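PDB 6TTB: formate dehydrogenase, which probably catalyses the NAD-dependent oxidation of formate to carbon dioxide, with NAD held in the cleft between its two domains. Local coordinates for residues Ser92-Tyr96 with His324-Met328; Gly120-Val124 with Gly135-Val139; Phe62-His68 with Leu344-Phe348. One frame throughout, in Å; residues are numbered along the deposited sequence.

Contact 1: Ser92-Tyr96 with His324-Met328; sequences SAPFY and HYSGM. With NAD (nicotinamide-adenine-dinucleotide), chain C.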
loop_
_atom_site.group_PDB
_atom_site.type_symbol
_atom_site.label_atom_id
_atom_site.label_comp_id
_atom_site.label_asym_id
_atom_site.label_seq_id
_atom_site.Cartn_x
_atom_site.Cartn_y
_atom_site.Cartn_z
ATOM N N SER A 92 -12.251 15.914 -22.188
ATOM C CA SER A 92 -12.597 15.001 -21.096
ATOM C C SER A 92 -11.335 14.390 -20.486
ATOM O O SER A 92 -10.247 14.555 -21.034
ATOM C CB SER A 92 -13.524 13.906 -21.553
ATOM O OG SER A 92 -12.810 13.003 -22.361
ATOM N N ALA A 93 -11.519 13.661 -19.363
ATOM C CA ALA A 93 -10.439 12.995 -18.662
ATOM C C ALA A 93 -10.550 11.494 -18.868
ATOM O O ALA A 93 -11.644 10.951 -19.019
ATOM C CB ALA A 93 -10.529 13.335 -17.219
ATOM N N PRO A 94 -9.437 10.757 -18.809
ATOM C CA PRO A 94 -9.474 9.311 -19.016
ATOM C C PRO A 94 -10.279 8.598 -17.920
ATOM O O PRO A 94 -10.842 7.506 -18.141
ATOM C CB PRO A 94 -8.009 8.827 -18.959
ATOM C CG PRO A 94 -7.158 10.128 -18.820
ATOM C CD PRO A 94 -8.106 11.273 -18.509
ATOM N N PHE A 95 -10.332 9.247 -16.737
ATOM C CA PHE A 95 -11.044 8.746 -15.588
ATOM C C PHE A 95 -12.549 8.706 -15.867
ATOM O O PHE A 95 -13.303 8.035 -15.171
ATOM C CB PHE A 95 -10.685 9.585 -14.375
ATOM C CG PHE A 95 -9.291 10.146 -14.377
ATOM C CD1 PHE A 95 -8.165 9.315 -14.241
ATOM C CD2 PHE A 95 -9.091 11.528 -14.392
ATOM C CE1 PHE A 95 -6.884 9.864 -14.170
ATOM C CE2 PHE A 95 -7.804 12.064 -14.366
ATOM C CZ PHE A 95 -6.714 11.231 -14.244
ATOM N N TYR A 96 -12.984 9.402 -16.900
ATOM C CA TYR A 96 -14.408 9.602 -17.106
ATOM C C TYR A 96 -14.603 10.154 -18.521
ATOM O O TYR A 96 -14.793 11.369 -18.706
ATOM C CB TYR A 96 -14.975 10.492 -15.981
ATOM C CG TYR A 96 -16.473 10.629 -15.946
ATOM C CD1 TYR A 96 -17.099 11.562 -16.728
ATOM C CD2 TYR A 96 -17.272 9.832 -15.133
ATOM C CE1 TYR A 96 -18.465 11.759 -16.660
ATOM C CE2 TYR A 96 -18.656 9.971 -15.094
ATOM C CZ TYR A 96 -19.246 10.952 -15.862
ATOM O OH TYR A 96 -20.600 11.141 -15.896
ATOM N N HIS A 324 -10.473 4.911 -10.921
ATOM C CA HIS A 324 -9.348 5.416 -11.660
ATOM C C HIS A 324 -9.145 6.871 -11.324
ATOM O O HIS A 324 -9.371 7.717 -12.195
ATOM C CB HIS A 324 -9.570 5.332 -13.194
ATOM C CG HIS A 324 -8.359 5.846 -13.928
ATOM N ND1 HIS A 324 -8.325 6.096 -15.305
ATOM C CD2 HIS A 324 -7.119 6.134 -13.478
ATOM C CE1 HIS A 324 -7.086 6.470 -15.652
ATOM N NE2 HIS A 324 -6.357 6.543 -14.546
ATOM N N TYR A 325 -8.473 7.131 -10.228
ATOM C CA TYR A 325 -8.192 8.515 -9.883
ATOM C C TYR A 325 -6.706 8.797 -9.592
ATOM O O TYR A 325 -6.367 9.911 -9.217
ATOM C CB TYR A 325 -8.971 8.845 -8.626
ATOM C CG TYR A 325 -8.425 8.157 -7.415
ATOM C CD1 TYR A 325 -8.657 6.814 -7.176
ATOM C CD2 TYR A 325 -7.630 8.858 -6.509
ATOM C CE1 TYR A 325 -8.179 6.218 -6.015
ATOM C CE2 TYR A 325 -7.132 8.266 -5.371
ATOM C CZ TYR A 325 -7.445 6.963 -5.110
ATOM O OH TYR A 325 -6.915 6.434 -3.999
ATOM N N SER A 326 -5.835 7.785 -9.753
ATOM C CA SER A 326 -4.465 7.855 -9.288
ATOM C C SER A 326 -3.786 9.031 -9.962
ATOM O O SER A 326 -3.067 9.787 -9.294
ATOM C CB SER A 326 -3.665 6.521 -9.491
ATOM O OG SER A 326 -3.107 6.454 -10.809
ATOM N N GLY A 327 -4.093 9.243 -11.244
ATOM C CA GLY A 327 -3.590 10.438 -11.926
ATOM C C GLY A 327 -4.537 11.634 -11.791
ATOM O O GLY A 327 -4.440 12.600 -12.548
ATOM N N MET A 328 -5.453 11.557 -10.825
ATOM C CA MET A 328 -6.460 12.586 -10.614
ATOM C C MET A 328 -6.419 13.015 -9.148
ATOM O O MET A 328 -7.390 13.603 -8.668
ATOM C CB MET A 328 -7.884 12.052 -10.922
ATOM C CG MET A 328 -8.890 13.130 -11.070
ATOM S SD MET A 328 -10.627 12.565 -11.056
ATOM C CE MET A 328 -10.692 11.716 -9.462
HETATM P PA NAD C . 6.589 6.947 -20.876
HETATM O O1A NAD C . 6.482 7.143 -22.350
HETATM O O2A NAD C . 7.546 7.766 -20.030
HETATM O O5B NAD C . 6.741 5.380 -20.532
HETATM C C5B NAD C . 6.483 4.361 -21.520
HETATM C C4B NAD C . 7.782 3.647 -21.802
HETATM O O4B NAD C . 7.464 2.270 -22.075
HETATM C C3B NAD C . 8.585 4.182 -23.013
HETATM O O3B NAD C . 9.780 4.898 -22.701
HETATM C C2B NAD C . 8.883 2.950 -23.877
HETATM O O2B NAD C . 10.257 2.786 -24.158
HETATM C C1B NAD C . 8.279 1.770 -23.102
HETATM N N9A NAD C . 7.518 0.854 -23.958
HETATM C C8A NAD C . 7.101 1.091 -25.262
HETATM N N7A NAD C . 6.583 0.034 -25.845
HETATM C C5A NAD C . 6.751 -0.995 -24.920
HETATM C C6A NAD C . 6.464 -2.390 -24.953
HETATM N N6A NAD C . 5.999 -3.036 -26.008
HETATM N N1A NAD C . 6.840 -3.129 -23.878
HETATM C C2A NAD C . 7.362 -2.493 -22.816
HETATM N N3A NAD C . 7.635 -1.196 -22.655
HETATM C C4A NAD C . 7.316 -0.491 -23.746
HETATM O O3 NAD C . 5.166 7.157 -20.283
HETATM P PN NAD C . 4.898 7.319 -18.753
HETATM O O1N NAD C . 4.747 8.798 -18.511
HETATM O O2N NAD C . 5.935 6.557 -17.979
HETATM O O5D NAD C . 3.463 6.575 -18.639
HETATM C C5D NAD C . 3.421 5.160 -18.281
HETATM C C4D NAD C . 2.041 4.679 -18.564
HETATM O O4D NAD C . 1.213 5.006 -17.422
HETATM C C3D NAD C . 1.416 5.362 -19.805
HETATM O O3D NAD C . 1.238 4.466 -20.892
HETATM C C2D NAD C . 0.118 5.989 -19.290
HETATM O O2D NAD C . -1.055 5.688 -20.036
HETATM C C1D NAD C . -0.038 5.479 -17.869
HETATM N N1N NAD C . -0.485 6.584 -17.007
HETATM C C2N NAD C . -1.673 6.431 -16.228
HETATM C C3N NAD C . -2.121 7.478 -15.390
HETATM C C7N NAD C . -3.203 7.220 -14.341
HETATM O O7N NAD C . -3.896 8.164 -13.964
HETATM N N7N NAD C . -3.350 5.977 -13.840
HETATM C C4N NAD C . -1.488 8.768 -15.534
HETATM C C5N NAD C . -0.336 8.907 -16.337
HETATM C C6N NAD C . 0.130 7.810 -17.088
#

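Contact 2: Gly120-Val124 with Gly135-Val139; sequences GSDHV and GVVEV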
loop_
_atom_site.group_PDB
_atom_site.type_symbol
_atom_site.label_atom_id
_atom_site.label_comp_id
_atom_site.label_asym_id
_atom_site.label_seq_id
_atom_site.Cartn_x
_atom_site.Cartn_y
_atom_site.Cartn_z
ATOM N N GLY A 120 -3.925 9.946 -21.447
ATOM C CA GLY A 120 -4.464 8.689 -21.898
ATOM C C GLY A 120 -5.645 8.932 -22.818
ATOM O O GLY A 120 -6.722 9.345 -22.366
ATOM N N SER A 121 -5.426 8.697 -24.106
ATOM C CA SER A 121 -6.360 9.112 -25.118
ATOM C C SER A 121 -6.969 7.918 -25.781
ATOM O O SER A 121 -7.370 7.997 -26.926
ATOM C CB SER A 121 -5.697 9.945 -26.079
ATOM O OG SER A 121 -5.229 11.063 -25.373
ATOM N N ASP A 122 -6.998 6.798 -25.089
ATOM C CA ASP A 122 -7.470 5.639 -25.827
ATOM C C ASP A 122 -8.973 5.764 -26.000
ATOM O O ASP A 122 -9.518 5.015 -26.765
ATOM C CB ASP A 122 -6.850 4.287 -25.414
ATOM C CG ASP A 122 -6.630 4.159 -23.896
ATOM O OD1 ASP A 122 -5.896 5.043 -23.309
ATOM O OD2 ASP A 122 -7.255 3.239 -23.271
ATOM N N HIS A 123 -9.592 6.832 -25.460
ATOM C CA HIS A 123 -11.044 7.017 -25.577
ATOM C C HIS A 123 -11.376 7.674 -26.914
ATOM O O HIS A 123 -12.540 7.983 -27.217
ATOM C CB HIS A 123 -11.628 7.810 -24.364
ATOM C CG HIS A 123 -10.991 9.174 -24.162
ATOM N ND1 HIS A 123 -9.634 9.356 -23.786
ATOM C CD2 HIS A 123 -11.460 10.423 -24.362
ATOM C CE1 HIS A 123 -9.320 10.658 -23.812
ATOM N NE2 HIS A 123 -10.425 11.336 -24.119
ATOM N N VAL A 124 -10.365 7.875 -27.733
ATOM C CA VAL A 124 -10.579 8.592 -28.996
ATOM C C VAL A 124 -10.078 7.715 -30.117
ATOM O O VAL A 124 -8.939 7.247 -30.039
ATOM C CB VAL A 124 -9.842 9.965 -29.033
ATOM C CG1 VAL A 124 -10.157 10.745 -30.306
ATOM C CG2 VAL A 124 -10.154 10.825 -27.796
ATOM N N GLY A 135 -7.026 17.291 -34.159
ATOM C CA GLY A 135 -5.835 17.134 -33.344
ATOM C C GLY A 135 -6.197 16.523 -32.003
ATOM O O GLY A 135 -7.284 16.768 -31.492
ATOM N N VAL A 136 -5.265 15.790 -31.421
ATOM C CA VAL A 136 -5.497 15.126 -30.151
ATOM C C VAL A 136 -4.294 15.349 -29.235
ATOM O O VAL A 136 -3.141 14.995 -29.589
ATOM C CB VAL A 136 -5.718 13.628 -30.371
ATOM C CG1 VAL A 136 -5.697 12.863 -29.075
ATOM C CG2 VAL A 136 -7.011 13.374 -31.156
ATOM N N VAL A 137 -4.564 15.893 -28.038
ATOM C CA VAL A 137 -3.486 16.298 -27.163
ATOM C C VAL A 137 -3.910 15.988 -25.760
ATOM O O VAL A 137 -5.036 16.278 -25.386
ATOM C CB VAL A 137 -3.140 17.792 -27.289
ATOM C CG1 VAL A 137 -2.919 18.154 -28.725
ATOM C CG2 VAL A 137 -4.248 18.640 -26.722
ATOM N N GLU A 138 -2.961 15.488 -24.976
ATOM C CA GLU A 138 -3.151 15.298 -23.569
ATOM C C GLU A 138 -2.050 16.096 -22.865
ATOM O O GLU A 138 -1.223 16.678 -23.541
ATOM C CB GLU A 138 -3.221 13.782 -23.262
ATOM C CG GLU A 138 -1.893 12.997 -23.408
ATOM C CD GLU A 138 -2.009 11.452 -23.566
ATOM O OE1 GLU A 138 -3.087 10.939 -23.969
ATOM O OE2 GLU A 138 -0.992 10.761 -23.405
ATOM N N VAL A 139 -2.076 16.123 -21.513
ATOM C CA VAL A 139 -1.219 16.931 -20.645
ATOM C C VAL A 139 -0.049 16.081 -20.113
ATOM O O VAL A 139 0.059 15.734 -18.928
ATOM C CB VAL A 139 -2.053 17.453 -19.471
ATOM C CG1 VAL A 139 -1.273 18.476 -18.653
ATOM C CG2 VAL A 139 -3.399 18.009 -19.940
#

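Contact 3: Phe62-His68 with Leu344-Phe348; sequences FLEERGH and LERFF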
loop_
_atom_site.group_PDB
_atom_site.type_symbol
_atom_site.label_atom_id
_atom_site.label_comp_id
_atom_site.label_asym_id
_atom_site.label_seq_id
_atom_site.Cartn_x
_atom_site.Cartn_y
_atom_site.Cartn_z
ATOM N N PHE A 62 -12.541 31.183 -17.729
ATOM C CA PHE A 62 -11.396 31.249 -18.624
ATOM C C PHE A 62 -11.868 31.307 -20.063
ATOM O O PHE A 62 -11.291 32.017 -20.867
ATOM C CB PHE A 62 -10.504 30.034 -18.466
ATOM C CG PHE A 62 -9.392 29.989 -19.478
ATOM C CD1 PHE A 62 -9.601 29.472 -20.740
ATOM C CD2 PHE A 62 -8.145 30.487 -19.175
ATOM C CE1 PHE A 62 -8.588 29.460 -21.691
ATOM C CE2 PHE A 62 -7.131 30.445 -20.108
ATOM C CZ PHE A 62 -7.361 29.952 -21.377
ATOM N N LEU A 63 -12.895 30.519 -20.390
ATOM C CA LEU A 63 -13.420 30.459 -21.756
ATOM C C LEU A 63 -14.382 31.609 -22.016
ATOM O O LEU A 63 -14.240 32.312 -22.992
ATOM C CB LEU A 63 -14.118 29.113 -21.987
ATOM C CG LEU A 63 -13.172 27.941 -22.239
ATOM C CD1 LEU A 63 -13.935 26.659 -22.496
ATOM C CD2 LEU A 63 -12.239 28.256 -23.378
ATOM N N GLU A 64 -15.408 31.737 -21.175
ATOM C CA GLU A 64 -16.423 32.770 -21.338
ATOM C C GLU A 64 -15.804 34.165 -21.166
ATOM O O GLU A 64 -16.489 35.158 -21.264
ATOM C CB GLU A 64 -17.595 32.543 -20.364
ATOM C CG GLU A 64 -18.526 31.377 -20.751
ATOM C CD GLU A 64 -19.570 30.947 -19.701
ATOM O OE1 GLU A 64 -20.425 31.798 -19.289
ATOM O OE2 GLU A 64 -19.536 29.769 -19.291
ATOM N N GLU A 65 -14.505 34.229 -20.946
ATOM C CA GLU A 65 -13.826 35.498 -20.786
ATOM C C GLU A 65 -13.143 35.863 -22.077
ATOM O O GLU A 65 -12.505 36.891 -22.151
ATOM C CB GLU A 65 -12.658 35.345 -19.826
ATOM C CG GLU A 65 -12.328 36.606 -19.063
ATOM C CD GLU A 65 -12.012 36.304 -17.599
ATOM O OE1 GLU A 65 -10.813 36.164 -17.271
ATOM O OE2 GLU A 65 -12.976 36.103 -16.806
ATOM N N ARG A 66 -13.177 34.949 -23.028
ATOM C CA ARG A 66 -12.384 35.044 -24.231
ATOM C C ARG A 66 -13.305 34.948 -25.431
ATOM O O ARG A 66 -12.839 34.875 -26.549
ATOM C CB ARG A 66 -11.387 33.909 -24.283
ATOM C CG ARG A 66 -10.396 33.906 -23.139
ATOM C CD ARG A 66 -9.034 33.586 -23.774
ATOM N NE ARG A 66 -7.866 33.403 -22.913
ATOM C CZ ARG A 66 -7.842 33.363 -21.551
ATOM N NH1 ARG A 66 -8.956 33.331 -20.834
ATOM N NH2 ARG A 66 -6.682 33.237 -20.935
ATOM N N GLY A 67 -14.620 34.990 -25.176
ATOM C CA GLY A 67 -15.578 35.130 -26.252
ATOM C C GLY A 67 -16.192 33.802 -26.651
ATOM O O GLY A 67 -17.053 33.783 -27.526
ATOM N N HIS A 68 -15.830 32.717 -25.942
ATOM C CA HIS A 68 -16.107 31.393 -26.472
ATOM C C HIS A 68 -17.336 30.827 -25.786
ATOM O O HIS A 68 -17.740 31.326 -24.741
ATOM C CB HIS A 68 -14.894 30.496 -26.306
ATOM C CG HIS A 68 -13.690 30.973 -27.040
ATOM N ND1 HIS A 68 -13.668 31.123 -28.435
ATOM C CD2 HIS A 68 -12.441 31.281 -26.605
ATOM C CE1 HIS A 68 -12.469 31.581 -28.803
ATOM N NE2 HIS A 68 -11.687 31.636 -27.704
ATOM N N LEU A 344 -5.425 25.336 -24.742
ATOM C CA LEU A 344 -6.485 26.160 -25.315
ATOM C C LEU A 344 -5.943 27.541 -25.716
ATOM O O LEU A 344 -6.389 28.121 -26.697
ATOM C CB LEU A 344 -7.596 26.312 -24.299
ATOM C CG LEU A 344 -8.305 25.031 -23.887
ATOM C CD1 LEU A 344 -9.384 25.339 -22.861
ATOM C CD2 LEU A 344 -8.924 24.342 -25.068
ATOM N N GLU A 345 -4.997 28.074 -24.937
ATOM C CA GLU A 345 -4.386 29.358 -25.236
ATOM C C GLU A 345 -3.623 29.246 -26.580
ATOM O O GLU A 345 -4.009 29.861 -27.592
ATOM C CB GLU A 345 -3.561 29.805 -24.022
ATOM C CG GLU A 345 -3.376 31.295 -23.923
ATOM C CD GLU A 345 -4.668 32.078 -23.844
ATOM O OE1 GLU A 345 -5.145 32.263 -22.731
ATOM O OE2 GLU A 345 -5.208 32.480 -24.912
ATOM N N ARG A 346 -2.623 28.354 -26.626
ATOM C CA ARG A 346 -1.905 28.116 -27.870
ATOM C C ARG A 346 -2.882 27.824 -29.029
ATOM O O ARG A 346 -2.798 28.422 -30.093
ATOM C CB ARG A 346 -0.925 26.960 -27.696
ATOM C CG ARG A 346 0.014 27.137 -26.525
ATOM C CD ARG A 346 1.196 26.206 -26.686
ATOM N NE ARG A 346 1.993 26.184 -25.452
ATOM C CZ ARG A 346 3.302 25.978 -25.423
ATOM N NH1 ARG A 346 3.960 25.682 -26.539
ATOM N NH2 ARG A 346 3.936 25.978 -24.277
ATOM N N PHE A 347 -3.813 26.895 -28.823
ATOM C CA PHE A 347 -4.787 26.598 -29.854
ATOM C C PHE A 347 -5.366 27.886 -30.424
ATOM O O PHE A 347 -5.368 28.064 -31.630
ATOM C CB PHE A 347 -5.897 25.702 -29.308
ATOM C CG PHE A 347 -6.906 25.282 -30.343
ATOM C CD1 PHE A 347 -6.505 24.632 -31.482
ATOM C CD2 PHE A 347 -8.228 25.660 -30.234
ATOM C CE1 PHE A 347 -7.405 24.308 -32.467
ATOM C CE2 PHE A 347 -9.128 25.394 -31.249
ATOM C CZ PHE A 347 -8.706 24.719 -32.359
ATOM N N PHE A 348 -5.866 28.774 -29.548
ATOM C CA PHE A 348 -6.686 29.875 -29.992
ATOM C C PHE A 348 -5.822 30.871 -30.701
ATOM O O PHE A 348 -6.352 31.774 -31.332
ATOM C CB PHE A 348 -7.294 30.678 -28.860
ATOM C CG PHE A 348 -8.329 29.948 -28.079
ATOM C CD1 PHE A 348 -9.266 29.143 -28.725
ATOM C CD2 PHE A 348 -8.349 30.001 -26.691
ATOM C CE1 PHE A 348 -10.218 28.418 -27.993
ATOM C CE2 PHE A 348 -9.350 29.332 -25.963
ATOM C CZ PHE A 348 -10.277 28.530 -26.611
#

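Contact 1: Ser92-Tyr96 with His324-Met328
Cofactors of two-domain dehydrogenases often lie where loops of both domains meet, and Phe-95 illustrates how such loops interlock. A type I turn from Ala-93 to Tyr-96 presents Phe-95, whose chi1 of -32° falls between wells; its CA-to-CB bond points sideways, yet the ring reaches 324-328. There its edge meets the face of the His-324 ring in a T-shaped pair, centroids 4.5 Å apart and planes at 78°. Over one face of the Phe-95 ring sits Met-328 CB, 3.6 Å from its centroid in a CH-pi contact, while chi1 and chi2, both t, carry Met-328 SD to 4.6 Å from the same centroid, an oblique Met-aromatic contact. His-324 (chi1 t) donates from NE2 to NAD O7N (3.0 Å), and Gln-305 engages its ND1. A CB on Gly-327 would clash with O7N. From the second subunit, Trp-174 hydrogen-bonds Phe-95 O and Leu-176 packs on Phe-95. Phe-95, His-324 and Gly-327 line the carboxamide end of the nicotinamide pocket, in the interdomain cleft of the D-2-hydroxyacid dehydrogenase family.

Contact 2: Gly120-Val124 with Gly135-Val139
A carboxylate on a strand segment can organise a neighbouring loop by accepting hydrogen bonds, as Glu-138 does here. Its OE1 accepts from Ser-121 OG at 2.6 Å and, in a weak bond, from the backbone of Gly-120, whose N lies 2.8 Å from the same Glu-138 OE1; the positions of both Ser-121 OG and Glu-138 OE1 are less certain. Ser-121 OG is also hydrogen-bonded to Thr-116. At the positive phi of Gly-120 a CB would jam against the preceding carbonyl. Within the loop, Val-124 N bonds to Ser-121 O at 3.1 Å, closing a type I turn. Both segments belong to the parallel alpha/beta domain: the chain leaves strand 113-116, runs through 120-124 and helix 126-131, and returns as strand 135-138, next to 113-116, a beta-alpha-beta crossover. Apolar contact is confined to the valines, Val-124 CG1 lying 4.2 Å from Val-136 CG2, and Val-136 also packs on Leu-126 and Ala-129. Asp-122 forms a salt bridge with Arg-276, which also hydrogen-bonds NAD.

Contact 3: Phe62-His68 with Leu344-Phe348
At the apolar centre of this contact, Leu-63 and Leu-344 meet through their methyl groups, Leu-63 CD2 lying 4.1 Å from Leu-344 CD1. The same Leu-63 CD2 approaches the edge of the Phe-348 ring, 3.8 Å from Phe-348 CZ. Phe-62 extends this cluster: its CE1 is 4.2 Å from Leu-344 CB and 4.3 Å from Phe-348 CE2, so residues one helical turn apart, Leu-344 and Phe-348, both offer side chains to it. Beneath the cluster lies the parallel sheet, with Leu-63 resting on Phe-70 and Leu-344 on Ile-91 and Ile-115.

Further out, His-68 lays its ring over one face of Phe-348 in an offset stack, with centroids 4.1 Å apart and planes at 24°. It follows Gly-67, whose positive phi (99°) is readily adopted by glycine, as the chain runs on toward strand 69-73.

The polar edge is a salt bridge between Arg-66 and Glu-345. Arg-66 NH2 reaches Glu-345 OE1 at 2.6 Å, Arg-66 NE donates to the same OE1 at 3.0 Å, and a weak bond runs from NE to Glu-345 OE2 at 3.5 Å. Arg-66 NH1 also turns back to its own segment, making a weak bond to Phe-62 O at 2.7 Å.

An apolar cluster bordered by a salt bridge thus joins helix 59-64 and the loop that follows it to the last turn of the C-terminal helix 330-348, both packed on the parallel sheet, as helices lie in a Rossmann-like alpha/beta domain.

Overall arrangement
Followed from the N terminus, the chain first reaches 62-68, which waits for 344-348 near the other end: contact 3 therefore closes the outermost loop. Inside it, 92-96 pairs with 324-328 in contact 1, and nested within that again is contact 2, a short local closure between 120-124 and 135-139; none of the three cross. Contacts 1 and 2 touch, through Ser-92 with His-123 and Pro-94 with Gly-120, whereas contact 3 lies apart, its centre about 23 Å and 20 Å from those of contacts 1 and 2. Contact 2 stays within the five-stranded domain, contact 1 joins that domain to the seven-stranded NAD-binding domain at the cofactor, and contact 3 brings the C-terminal helix back onto the five-stranded sheet.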